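Local coordinates for lipopolysaccharide biosynthesis protein wbpB (Thermus thermophilus HB27, PDB 3OA0) that probably oxidises a UDP-N-acetylglucosaminuronic acid sugar with NAD(+), using 2-oxoglutarate to regenerate the cofactor, in lipopolysaccharide biosynthesis, at residues Lys152-Thr157 against Ile249-Glu254. Sequence-based numbering, arbitrary orientation.
Sequences KDVVLT and IAVDGE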
# COMPACT_ATOMS: atom_id res chain seq x y z
N LYS A 152 30.35 33.22 18.05
CA LYS A 152 29.72 34.06 17.03
C LYS A 152 28.24 34.21 17.36
O LYS A 152 27.65 33.32 17.98
CB LYS A 152 29.81 33.40 15.65
CG LYS A 152 31.25 33.19 15.22
CD LYS A 152 31.85 34.56 14.89
CE LYS A 152 33.27 34.69 15.43
NZ LYS A 152 34.17 34.04 14.44
N ASP A 153 27.65 35.32 16.96
CA ASP A 153 26.19 35.44 17.03
C ASP A 153 25.64 35.15 15.64
O ASP A 153 26.02 35.80 14.68
CB ASP A 153 25.69 36.80 17.54
CG ASP A 153 25.94 36.93 19.05
OD1 ASP A 153 25.27 36.23 19.87
OD2 ASP A 153 26.91 37.62 19.42
N VAL A 154 24.76 34.15 15.56
CA VAL A 154 24.35 33.65 14.24
C VAL A 154 22.84 33.76 14.17
O VAL A 154 22.15 33.44 15.14
CB VAL A 154 24.73 32.18 14.14
CG1 VAL A 154 24.22 31.50 12.83
CG2 VAL A 154 26.22 32.05 14.25
N VAL A 155 22.32 34.21 13.03
CA VAL A 155 20.90 34.10 12.71
C VAL A 155 20.75 33.15 11.51
O VAL A 155 21.35 33.34 10.44
CB VAL A 155 20.31 35.48 12.35
CG1 VAL A 155 18.84 35.40 11.97
CG2 VAL A 155 20.58 36.50 13.50
N LEU A 156 19.97 32.10 11.71
CA LEU A 156 19.82 31.09 10.65
C LEU A 156 18.36 31.08 10.23
O LEU A 156 17.46 30.95 11.09
CB LEU A 156 20.14 29.69 11.18
CG LEU A 156 19.97 28.70 10.03
CD1 LEU A 156 21.33 28.08 9.74
CD2 LEU A 156 18.94 27.69 10.33
N THR A 157 18.12 31.20 8.93
CA THR A 157 16.74 31.21 8.46
C THR A 157 16.61 30.23 7.30
O THR A 157 17.41 30.23 6.36
CB THR A 157 16.34 32.60 7.95
OG1 THR A 157 16.56 33.55 9.00
CG2 THR A 157 14.85 32.60 7.60
N ILE A 249 22.30 32.17 6.44
CA ILE A 249 23.01 32.09 7.69
C ILE A 249 23.83 33.38 7.77
O ILE A 249 24.62 33.66 6.87
CB ILE A 249 23.98 30.91 7.74
CG1 ILE A 249 23.21 29.59 7.62
CG2 ILE A 249 24.78 30.98 9.06
CD1 ILE A 249 24.08 28.34 7.40
N ALA A 250 23.59 34.20 8.79
CA ALA A 250 24.42 35.37 9.04
C ALA A 250 25.24 35.16 10.30
O ALA A 250 24.73 34.74 11.34
CB ALA A 250 23.57 36.65 9.17
N VAL A 251 26.53 35.45 10.19
CA VAL A 251 27.48 35.23 11.28
C VAL A 251 28.05 36.60 11.66
O VAL A 251 28.65 37.29 10.82
CB VAL A 251 28.60 34.27 10.85
CG1 VAL A 251 29.65 34.17 11.94
CG2 VAL A 251 27.99 32.92 10.51
N ASP A 252 27.73 37.03 12.88
CA ASP A 252 28.04 38.38 13.30
C ASP A 252 27.56 39.45 12.32
O ASP A 252 28.34 40.31 11.87
CB ASP A 252 29.55 38.56 13.53
CG ASP A 252 30.04 37.92 14.82
OD1 ASP A 252 29.22 37.42 15.64
OD2 ASP A 252 31.27 37.93 15.02
N GLY A 253 26.27 39.41 11.99
CA GLY A 253 25.63 40.42 11.15
C GLY A 253 25.98 40.31 9.68
O GLY A 253 25.41 41.03 8.87
N GLU A 254 26.89 39.42 9.31
CA GLU A 254 27.32 39.27 7.92
C GLU A 254 26.78 38.00 7.20
O GLU A 254 26.88 36.89 7.70
CB GLU A 254 28.84 39.31 7.88
CG GLU A 254 29.42 39.20 6.49
CD GLU A 254 30.43 38.06 6.39
OE1 GLU A 254 30.03 36.90 6.64
OE2 GLU A 254 31.61 38.32 6.04
O HOH W 1 24.50 37.33 12.65
O HOH W 2 29.32 38.48 18.13
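Ile-249 packs beside Leu-156 and Val-154, and all three side chains leave the same face of the sheet. Ile-249 CG1 lies 3.2 Å from Leu-156 CD1, tighter than usual for two carbons. At chi1 -62° CG1 sits beside the backbone N, which leaves CG2 anti to it, and Ile-249 CG2 reaches Val-154 CG1 at 3.8 Å. Helix 186-196 covers this face: Leu-191 touches Ile-249, Phe-188 touches Leu-156 and Phe-196 touches Val-154.

Ala-250 pairs with Val-155 on the other face. Two backbone hydrogen bonds join them, from Ala-250 N to Val-155 O and from Val-155 N to Ala-250 O. Ala-250 O also receives a CA-H...O contact from Val-154 CA at 3.1 Å.

Val-251 returns to the helix-covered face. Val-251 CG1 touches the aliphatic chain of Lys-152, 3.7 Å from Lys-152 CD. The ammonium of Lys-152 forms a salt bridge with Glu-148.

Asp-252 continues the pairing past the strand end. Asp-252 N donates to Asp-153 O at 2.8 Å. Its carboxylate replaces a backbone acceptor: Asp-252 OD1 takes the N-H of Asp-153 N at 2.9 Å in a nearly straight bond (170°). One water donates to both Asp-252 OD1 and Asp-153 OD2, which probably eases the closeness of the two like charges. Asp-153 OD1 forms a salt bridge with Arg-222.

Gly-253 N donates to a second water, which in turn donates to Asp-153 O and, weakly, to Ala-250 O. Glu-254 N bonds back to Val-251 O, closing a type I' turn.

Strand 245-251 pairs antiparallel with strand 152-160 and then turns back into strand 254-255 as a two-residue beta hairpin, in the mixed sheet of the C-terminal alpha/beta domain of Gfo/Idh/MocA oxidoreductases. Both strands of the pair also carry 2-oxoglutarate-binding residues, Tyr-158 and Arg-247 among them.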